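Local coordinates for protein secretion chaperonin CsaA (Picrophilus torridus, PDB 5ZDI) that probably binds tRNA through an OB-type domain and is classed as a protein-secretion chaperone, at residues G15-V20 with K61-V66; Y31-Y36 with A48-Y53; S21-A26 with K72-F77. All coordinates share one frame; numbering follows the deposited sequence.

Contact 1. Residues G15-V20 with K61-V66; sequences GIIKEV and KKIIAV
G15 of strand 12-22 and I63 of strand 62-66 form an antiparallel hydrogen-bonded pair in the curled sheet of the OB-type domain, with the axes of the two short segments turned 119° from one N-to-C direction to the other. G15 N donates to I63 O at 2.9 Å, and I63 N answers with a bond to G15 O at 2.8 Å. Beside them I16 and K62 make a non-hydrogen-bonded pair. A third bond, I17 N to K61 O (3.0 Å, 168° at the hydrogen), closes this short ladder; further along, the bulge at K18 and E19 faces K34 of strand 31-36 instead.

On the face carrying I63, the side chains of I17 and I63 cross at about a right angle, I17 CD1 lying 3.6 Å from I63 CG2. I63 CG1 takes the position between the backbone N and the carbonyl carbon (chi1 56°), 3.7 Å from G15 O. With no side chain at G15, I63 CD1 can rest 4.0 Å from G15 CA. L58 of helix 55-58 also touches I17.

The lysine ends leave the contact: K62 NZ bonds to G100 O, and K61 NZ forms a salt bridge with D98 of the second subunit. I16, on the same face as K62, brings CG1 to 3.8 Å from the backbone K61 O, which also receives a CA-H...O contact from I16 CA at 3.4 Å.

Contact 2. Residues Y31-Y36 with A48-Y53; sequences YKLKIY and AQITNY
The Y31 ring lies between T51 and V20, with T51 CG2 centred over one face, 3.9 Å from the ring centroid, and CG1 of V20, from strand 12-22, against the opposite face. At the ring edge, near its plane, sits Y53 O. Y53 ends a type I beta turn, I50 to Y53, in the loop that leads from strand 43-48 to helix 55-58 of this OB-type domain. The methyl contact is a CH-pi interaction almost along the ring normal, and T51 presents CG2 to the ring because that methyl stands anti to its own carbonyl carbon, while OG1 (chi1 68°) takes the place between backbone N and carbonyl carbon. Y31 OH donates to Y53 O at 2.7 Å, lying in the carbonyl plane with a C=O...O angle of 154°. A phenylalanine in place of Y31 would probably keep the methyl contact but leave Y53 O without this donor, making the turn less firmly tied to the strand.

Backbone bonds join the start of strand 31-36 to A48. Y31 and A48 form an antiparallel hydrogen-bonded pair, Y31 N to A48 O and A48 N to Y31 O, both 2.9 Å. Beyond it Q49 centres an inverse gamma turn that leads into the type I turn. The Y53 hydroxyl itself looks elsewhere, to L94 N and to D98 of the second subunit. The side chains of Y31 and I50 cross at about a right angle, I50 CG1 4.0 Å from Y31 CD2, and L33 CD1 lies 3.8 Å from A48 CB and 4.1 Å from I50 CD1.

Contact 3. Residues S21-A26 with K72-F77; sequences SDFKEA and KQIANF
F23 and F77 meet because each has CG anti to its backbone N (chi1 -170° and 178°), which sends CG of each away from that nitrogen, on the side where the two side chains meet. The edge of F77 is directed at the face of F23 in an edge-to-face pair, the centroids 5.0 Å apart and the planes at 57°. F77 CD2 comes within 3.8 Å of F23 CE2, and F77 CB lies 3.7 Å from F23 CZ. A26 CB covers the opposite face of F23, offset toward the rim.

At the tip of the F23 ring, I74 adds two contacts: I74 CG2 lies 3.7 Å from F23 CZ, and I74 O sits in the ring plane, 3.5 Å from the same carbon. K32 and S47 touch both phenylalanines, tying them to the neighbouring strands.

Among the more exposed residues, E25 CB packs on A75 CB at 3.9 Å, and the E25 and N76 side chains cross at about a right angle, with E25 CD 3.6 Å from N76 OD1 and no hydrogen bond across the segments.

Two turns present these groups, a type I turn from F23 to A26 and a type II' turn from I74 to F77. I74 and F77 bond to each other through both N and O, the signature of a two-residue beta hairpin whose tip leans on a loop of the OB-type domain.

In the fold
Strand 12-22 supplies a segment to contacts 1 and 3 and pairs with strand 31-36 of contact 2. Its early part pairs with 61-66 in contact 1, and its end runs into the F23 loop of contact 3, so these two lie at different ends, about 17 Å between centres. Contact 2 sits between, with its centre about 8 Å from contact 1 and 11 Å from contact 3. K18 N to K34 O at 2.8 Å probably bonds contact 1 to contact 2, and K32 N to S21 O at 2.9 Å does the same toward contact 3. D98 of the second subunit meets both K61 and Y53, and a glycerol, probably from the crystallisation liquor, bonds N52 near contact 2.

Contact 1. Residues G15-V20 with K61-V66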
loop_
_atom_site.group_PDB
_atom_site.type_symbol
_atom_site.label_atom_id
_atom_site.label_comp_id
_atom_site.label_asym_id
_atom_site.label_seq_id
_atom_site.Cartn_x
_atom_site.Cartn_y
_atom_site.Cartn_z
ATOM N N GLY A 15 -7.000 1.926 -7.489
ATOM C CA GLY A 15 -7.426 2.841 -8.546
ATOM C C GLY A 15 -6.683 2.471 -9.846
ATOM O O GLY A 15 -5.708 1.790 -9.757
ATOM N N ILE A 16 -7.110 2.997 -10.984
ATOM C CA ILE A 16 -6.392 2.791 -12.270
ATOM C C ILE A 16 -6.191 4.155 -12.898
ATOM O O ILE A 16 -7.144 4.963 -13.051
ATOM C CB ILE A 16 -7.139 1.823 -13.202
ATOM C CG1 ILE A 16 -6.380 1.617 -14.524
ATOM C CG2 ILE A 16 -8.535 2.327 -13.506
ATOM C CD1 ILE A 16 -6.777 0.370 -15.279
ATOM N N ILE A 17 -4.946 4.446 -13.277
ATOM C CA ILE A 17 -4.658 5.710 -13.884
ATOM C C ILE A 17 -5.201 5.719 -15.332
ATOM O O ILE A 17 -4.856 4.834 -16.146
ATOM C CB ILE A 17 -3.133 5.991 -13.870
ATOM C CG1 ILE A 17 -2.619 6.110 -12.416
ATOM C CG2 ILE A 17 -2.813 7.204 -14.663
ATOM C CD1 ILE A 17 -1.116 6.084 -12.252
ATOM N N LYS A 18 -5.937 6.766 -15.681
ATOM C CA LYS A 18 -6.528 6.894 -17.016
ATOM C C LYS A 18 -5.974 8.016 -17.869
ATOM O O LYS A 18 -6.041 7.903 -19.085
ATOM C CB LYS A 18 -8.046 6.991 -16.969
ATOM C CG LYS A 18 -8.720 5.858 -16.219
ATOM C CD LYS A 18 -8.486 4.470 -16.794
ATOM C CE LYS A 18 -9.086 4.269 -18.184
ATOM N NZ LYS A 18 -9.056 2.871 -18.497
ATOM N N GLU A 19 -5.473 9.065 -17.282
ATOM C CA GLU A 19 -4.871 10.180 -18.002
ATOM C C GLU A 19 -3.694 10.714 -17.190
ATOM O O GLU A 19 -3.712 10.669 -15.928
ATOM C CB GLU A 19 -5.865 11.318 -18.190
ATOM C CG GLU A 19 -7.029 10.955 -19.041
ATOM C CD GLU A 19 -7.712 12.203 -19.621
ATOM O OE1 GLU A 19 -8.355 12.038 -20.676
ATOM O OE2 GLU A 19 -7.561 13.296 -19.021
ATOM N N VAL A 20 -2.672 11.205 -17.873
ATOM C CA VAL A 20 -1.482 11.740 -17.200
ATOM C C VAL A 20 -1.066 13.001 -17.934
ATOM O O VAL A 20 -1.007 12.944 -19.164
ATOM C CB VAL A 20 -0.275 10.809 -17.261
ATOM C CG1 VAL A 20 0.909 11.396 -16.431
ATOM C CG2 VAL A 20 -0.603 9.454 -16.755
ATOM N N LYS A 61 -2.240 1.764 -15.436
ATOM C CA LYS A 61 -1.612 1.127 -14.294
ATOM C C LYS A 61 -2.502 1.143 -13.048
ATOM O O LYS A 61 -3.055 2.215 -12.695
ATOM C CB LYS A 61 -0.281 1.848 -13.994
ATOM C CG LYS A 61 0.637 1.079 -13.087
ATOM C CD LYS A 61 1.815 1.944 -12.724
ATOM C CE LYS A 61 2.704 1.413 -11.561
ATOM N NZ LYS A 61 3.168 0.097 -11.778
ATOM N N LYS A 62 -2.643 -0.014 -12.370
ATOM C CA LYS A 62 -3.380 -0.085 -11.088
ATOM C C LYS A 62 -2.491 0.416 -9.967
ATOM O O LYS A 62 -1.313 0.012 -9.829
ATOM C CB LYS A 62 -3.869 -1.502 -10.771
ATOM C CG LYS A 62 -4.870 -1.961 -11.767
ATOM C CD LYS A 62 -5.282 -3.392 -11.490
ATOM C CE LYS A 62 -6.212 -3.818 -12.617
ATOM N NZ LYS A 62 -6.512 -5.286 -12.405
ATOM N N ILE A 63 -2.996 1.385 -9.271
ATOM C CA ILE A 63 -2.261 2.030 -8.179
ATOM C C ILE A 63 -3.110 1.917 -6.884
ATOM O O ILE A 63 -4.252 1.428 -6.909
ATOM C CB ILE A 63 -1.952 3.510 -8.517
ATOM C CG1 ILE A 63 -3.162 4.367 -8.861
ATOM C CG2 ILE A 63 -0.997 3.593 -9.689
ATOM C CD1 ILE A 63 -4.027 4.700 -7.671
ATOM N N ILE A 64 -2.515 2.375 -5.780
ATOM C CA ILE A 64 -3.144 2.412 -4.531
ATOM C C ILE A 64 -3.156 3.803 -3.984
ATOM O O ILE A 64 -2.158 4.498 -4.018
ATOM C CB ILE A 64 -2.283 1.489 -3.555
ATOM C CG1 ILE A 64 -2.072 0.094 -4.145
ATOM C CG2 ILE A 64 -2.874 1.355 -2.178
ATOM C CD1 ILE A 64 -3.359 -0.701 -4.381
ATOM N N ALA A 65 -4.313 4.242 -3.441
ATOM C CA ALA A 65 -4.438 5.605 -2.946
ATOM C C ALA A 65 -5.318 5.735 -1.722
ATOM O O ALA A 65 -6.289 4.984 -1.546
ATOM C CB ALA A 65 -4.962 6.503 -4.050
ATOM N N VAL A 66 -5.000 6.772 -0.926
ATOM C CA VAL A 66 -5.840 7.213 0.144
ATOM C C VAL A 66 -6.942 8.082 -0.450
ATOM O O VAL A 66 -6.621 9.095 -1.107
ATOM C CB VAL A 66 -5.081 8.021 1.182
ATOM C CG1 VAL A 66 -6.165 8.462 2.218
ATOM C CG2 VAL A 66 -4.010 7.178 1.828
#

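Contact 2. Residues Y31-Y36 with A48-Y53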
loop_
_atom_site.group_PDB
_atom_site.type_symbol
_atom_site.label_atom_id
_atom_site.label_comp_id
_atom_site.label_asym_id
_atom_site.label_seq_id
_atom_site.Cartn_x
_atom_site.Cartn_y
_atom_site.Cartn_z
ATOM N N TYR A 31 3.427 14.844 -11.947
ATOM C CA TYR A 31 2.342 14.682 -12.885
ATOM C C TYR A 31 0.991 14.966 -12.218
ATOM O O TYR A 31 0.796 14.640 -11.041
ATOM C CB TYR A 31 2.229 13.259 -13.438
ATOM C CG TYR A 31 3.398 12.758 -14.277
ATOM C CD1 TYR A 31 3.927 13.558 -15.314
ATOM C CD2 TYR A 31 3.947 11.536 -14.086
ATOM C CE1 TYR A 31 4.963 13.141 -16.069
ATOM C CE2 TYR A 31 4.984 11.054 -14.890
ATOM C CZ TYR A 31 5.517 11.900 -15.882
ATOM O OH TYR A 31 6.553 11.400 -16.629
ATOM N N LYS A 32 0.096 15.477 -13.034
ATOM C CA LYS A 32 -1.366 15.438 -12.774
ATOM C C LYS A 32 -1.898 14.101 -13.299
ATOM O O LYS A 32 -1.748 13.735 -14.469
ATOM C CB LYS A 32 -2.098 16.623 -13.451
ATOM C CG LYS A 32 -1.687 17.979 -13.025
ATOM C CD LYS A 32 -2.384 18.918 -14.056
ATOM C CE LYS A 32 -2.329 20.286 -13.557
ATOM N NZ LYS A 32 -3.050 21.133 -14.545
ATOM N N LEU A 33 -2.550 13.351 -12.425
ATOM C CA LEU A 33 -3.141 12.086 -12.736
ATOM C C LEU A 33 -4.662 12.126 -12.568
ATOM O O LEU A 33 -5.151 12.680 -11.598
ATOM C CB LEU A 33 -2.681 11.025 -11.696
ATOM C CG LEU A 33 -1.215 10.869 -11.464
ATOM C CD1 LEU A 33 -0.968 9.741 -10.476
ATOM C CD2 LEU A 33 -0.544 10.524 -12.768
ATOM N N LYS A 34 -5.376 11.552 -13.536
ATOM C CA LYS A 34 -6.811 11.330 -13.463
ATOM C C LYS A 34 -7.006 9.825 -13.314
ATOM O O LYS A 34 -6.610 9.041 -14.158
ATOM C CB LYS A 34 -7.515 11.921 -14.666
ATOM C CG LYS A 34 -8.989 11.586 -14.628
ATOM C CD LYS A 34 -9.679 12.335 -15.755
ATOM C CE LYS A 34 -11.112 11.922 -15.842
ATOM N NZ LYS A 34 -11.700 12.953 -16.745
ATOM N N ILE A 35 -7.584 9.429 -12.166
ATOM C CA ILE A 35 -7.585 8.030 -11.704
ATOM C C ILE A 35 -9.045 7.603 -11.470
ATOM O O ILE A 35 -9.855 8.371 -10.859
ATOM C CB ILE A 35 -6.846 7.927 -10.363
ATOM C CG1 ILE A 35 -5.480 8.562 -10.484
ATOM C CG2 ILE A 35 -6.784 6.500 -9.880
ATOM C CD1 ILE A 35 -4.657 8.579 -9.238
ATOM N N TYR A 36 -9.352 6.407 -11.927
ATOM C CA TYR A 36 -10.725 5.831 -11.790
ATOM C C TYR A 36 -10.718 4.898 -10.618
ATOM O O TYR A 36 -9.838 4.078 -10.510
ATOM C CB TYR A 36 -11.091 5.063 -13.043
ATOM C CG TYR A 36 -12.498 4.447 -12.982
ATOM C CD1 TYR A 36 -13.634 5.260 -12.872
ATOM C CD2 TYR A 36 -12.681 3.049 -13.051
ATOM C CE1 TYR A 36 -14.913 4.695 -12.854
ATOM C CE2 TYR A 36 -13.964 2.482 -12.947
ATOM C CZ TYR A 36 -15.054 3.317 -12.865
ATOM O OH TYR A 36 -16.320 2.747 -12.789
ATOM N N ALA A 48 1.266 13.741 -8.334
ATOM C CA ALA A 48 2.210 12.688 -7.913
ATOM C C ALA A 48 3.640 12.945 -8.409
ATOM O O ALA A 48 3.818 13.105 -9.640
ATOM C CB ALA A 48 1.752 11.312 -8.409
ATOM N N GLN A 49 4.615 12.910 -7.490
ATOM C CA GLN A 49 6.044 13.094 -7.841
ATOM C C GLN A 49 6.633 11.786 -8.288
ATOM O O GLN A 49 7.543 11.220 -7.627
ATOM C CB GLN A 49 6.797 13.675 -6.633
ATOM C CG GLN A 49 6.305 15.068 -6.330
ATOM C CD GLN A 49 6.755 15.536 -4.984
ATOM O OE1 GLN A 49 7.929 15.403 -4.669
ATOM N NE2 GLN A 49 5.884 16.199 -4.276
ATOM N N ILE A 50 6.164 11.344 -9.447
ATOM C CA ILE A 50 6.525 10.056 -10.044
ATOM C C ILE A 50 7.039 10.195 -11.499
ATOM O O ILE A 50 6.883 9.316 -12.351
ATOM C CB ILE A 50 5.409 9.034 -9.925
ATOM C CG1 ILE A 50 4.146 9.545 -10.610
ATOM C CG2 ILE A 50 5.138 8.707 -8.442
ATOM C CD1 ILE A 50 2.984 8.501 -10.642
ATOM N N THR A 51 7.721 11.311 -11.770
ATOM C CA THR A 51 8.180 11.553 -13.133
ATOM C C THR A 51 9.391 10.706 -13.537
ATOM O O THR A 51 9.877 10.802 -14.675
ATOM C CB THR A 51 8.490 13.051 -13.386
ATOM O OG1 THR A 51 9.648 13.429 -12.621
ATOM C CG2 THR A 51 7.353 13.832 -13.002
ATOM N N ASN A 52 9.902 9.879 -12.632
ATOM C CA ASN A 52 10.740 8.774 -13.025
ATOM C C ASN A 52 10.070 7.774 -13.923
ATOM O O ASN A 52 10.737 7.042 -14.691
ATOM C CB ASN A 52 11.397 8.085 -11.799
ATOM C CG ASN A 52 10.400 7.742 -10.620
ATOM O OD1 ASN A 52 9.560 8.603 -10.204
ATOM N ND2 ASN A 52 10.563 6.498 -10.021
ATOM N N TYR A 53 8.717 7.723 -13.879
ATOM C CA TYR A 53 7.972 6.915 -14.809
ATOM C C TYR A 53 7.648 7.800 -16.028
ATOM O O TYR A 53 7.271 8.942 -15.846
ATOM C CB TYR A 53 6.664 6.457 -14.221
ATOM C CG TYR A 53 6.753 5.447 -13.103
ATOM C CD1 TYR A 53 7.123 5.870 -11.790
ATOM C CD2 TYR A 53 6.328 4.144 -13.261
ATOM C CE1 TYR A 53 7.201 4.960 -10.758
ATOM C CE2 TYR A 53 6.390 3.228 -12.225
ATOM C CZ TYR A 53 6.822 3.659 -10.982
ATOM O OH TYR A 53 6.878 2.763 -9.901
#

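Contact 3. Residues S21-A26 with K72-F77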
loop_
_atom_site.group_PDB
_atom_site.type_symbol
_atom_site.label_atom_id
_atom_site.label_comp_id
_atom_site.label_asym_id
_atom_site.label_seq_id
_atom_site.Cartn_x
_atom_site.Cartn_y
_atom_site.Cartn_z
ATOM N N SER A 21 -0.775 14.091 -17.200
ATOM C CA SER A 21 -0.251 15.307 -17.834
ATOM C C SER A 21 0.844 15.903 -16.947
ATOM O O SER A 21 0.952 15.597 -15.803
ATOM C CB SER A 21 -1.379 16.351 -18.074
ATOM O OG SER A 21 -1.859 16.931 -16.868
ATOM N N ASP A 22 1.683 16.775 -17.520
ATOM C CA ASP A 22 2.673 17.450 -16.684
ATOM C C ASP A 22 2.037 18.458 -15.747
ATOM O O ASP A 22 1.136 19.191 -16.157
ATOM C CB ASP A 22 3.800 18.105 -17.515
ATOM C CG ASP A 22 4.577 17.108 -18.303
ATOM O OD1 ASP A 22 5.077 16.148 -17.704
ATOM O OD2 ASP A 22 4.790 17.287 -19.513
ATOM N N PHE A 23 2.507 18.533 -14.497
ATOM C CA PHE A 23 2.045 19.515 -13.569
ATOM C C PHE A 23 3.047 20.711 -13.583
ATOM O O PHE A 23 3.869 20.902 -12.692
ATOM C CB PHE A 23 1.863 18.892 -12.188
ATOM C CG PHE A 23 1.166 19.756 -11.174
ATOM C CD1 PHE A 23 0.686 21.021 -11.478
ATOM C CD2 PHE A 23 1.042 19.314 -9.853
ATOM C CE1 PHE A 23 0.092 21.775 -10.511
ATOM C CE2 PHE A 23 0.431 20.084 -8.896
ATOM C CZ PHE A 23 0.010 21.354 -9.218
ATOM N N LYS A 24 2.882 21.541 -14.604
ATOM C CA LYS A 24 3.879 22.580 -14.934
ATOM C C LYS A 24 4.107 23.607 -13.839
ATOM O O LYS A 24 5.242 24.065 -13.603
ATOM C CB LYS A 24 3.419 23.279 -16.202
ATOM C CG LYS A 24 3.494 22.349 -17.370
ATOM C CD LYS A 24 2.974 23.043 -18.612
ATOM C CE LYS A 24 2.913 22.081 -19.756
ATOM N NZ LYS A 24 2.188 22.730 -20.862
ATOM N N GLU A 25 3.065 23.910 -13.098
ATOM C CA GLU A 25 3.181 24.922 -12.056
ATOM C C GLU A 25 3.765 24.424 -10.745
ATOM O O GLU A 25 4.000 25.239 -9.804
ATOM C CB GLU A 25 1.748 25.469 -11.761
ATOM C CG GLU A 25 1.051 26.055 -12.989
ATOM C CD GLU A 25 0.252 25.066 -13.866
ATOM O OE1 GLU A 25 0.408 23.776 -13.810
ATOM O OE2 GLU A 25 -0.558 25.628 -14.673
ATOM N N ALA A 26 3.924 23.104 -10.563
ATOM C CA ALA A 26 4.340 22.583 -9.281
ATOM C C ALA A 26 5.832 22.867 -9.102
ATOM O O ALA A 26 6.585 22.773 -10.046
ATOM C CB ALA A 26 4.094 21.117 -9.140
ATOM N N LYS A 72 -6.534 18.931 -1.458
ATOM C CA LYS A 72 -5.329 19.726 -1.185
ATOM C C LYS A 72 -5.119 20.609 -2.419
ATOM O O LYS A 72 -4.963 20.104 -3.557
ATOM C CB LYS A 72 -4.145 18.770 -1.015
ATOM C CG LYS A 72 -2.804 19.403 -0.709
ATOM C CD LYS A 72 -2.294 18.968 0.664
ATOM C CE LYS A 72 -0.806 19.251 0.787
ATOM N NZ LYS A 72 -0.500 20.676 0.458
ATOM N N GLN A 73 -5.126 21.919 -2.225
ATOM C CA GLN A 73 -4.788 22.849 -3.295
ATOM C C GLN A 73 -3.258 22.902 -3.460
ATOM O O GLN A 73 -2.501 23.043 -2.474
ATOM C CB GLN A 73 -5.284 24.227 -2.955
ATOM C CG GLN A 73 -5.087 25.239 -4.075
ATOM C CD GLN A 73 -6.334 25.487 -4.866
ATOM O OE1 GLN A 73 -7.453 25.345 -4.348
ATOM N NE2 GLN A 73 -6.165 25.885 -6.124
ATOM N N ILE A 74 -2.795 22.799 -4.705
ATOM C CA ILE A 74 -1.405 22.990 -5.012
ATOM C C ILE A 74 -1.432 23.883 -6.259
ATOM O O ILE A 74 -2.010 23.513 -7.295
ATOM C CB ILE A 74 -0.693 21.675 -5.347
ATOM C CG1 ILE A 74 -0.819 20.667 -4.203
ATOM C CG2 ILE A 74 0.785 21.938 -5.695
ATOM C CD1 ILE A 74 -0.366 19.269 -4.524
ATOM N N ALA A 75 -0.884 25.104 -6.137
ATOM C CA ALA A 75 -1.107 26.143 -7.134
ATOM C C ALA A 75 -2.568 26.250 -7.479
ATOM O O ALA A 75 -3.394 26.411 -6.585
ATOM C CB ALA A 75 -0.208 25.910 -8.377
ATOM N N ASN A 76 -2.898 26.149 -8.761
ATOM C CA ASN A 76 -4.257 26.136 -9.303
ATOM C C ASN A 76 -4.904 24.747 -9.510
ATOM O O ASN A 76 -5.869 24.616 -10.247
ATOM C CB ASN A 76 -4.190 26.778 -10.696
ATOM C CG ASN A 76 -3.329 25.958 -11.681
ATOM O OD1 ASN A 76 -2.277 25.381 -11.321
ATOM N ND2 ASN A 76 -3.780 25.896 -12.935
ATOM N N PHE A 77 -4.361 23.709 -8.876
ATOM C CA PHE A 77 -4.825 22.323 -9.083
ATOM C C PHE A 77 -5.260 21.773 -7.729
ATOM O O PHE A 77 -4.635 22.084 -6.713
ATOM C CB PHE A 77 -3.637 21.538 -9.624
ATOM C CG PHE A 77 -3.901 20.073 -9.851
ATOM C CD1 PHE A 77 -4.759 19.634 -10.847
ATOM C CD2 PHE A 77 -3.285 19.139 -9.030
ATOM C CE1 PHE A 77 -4.954 18.260 -11.045
ATOM C CE2 PHE A 77 -3.496 17.762 -9.228
ATOM C CZ PHE A 77 -4.313 17.327 -10.225
#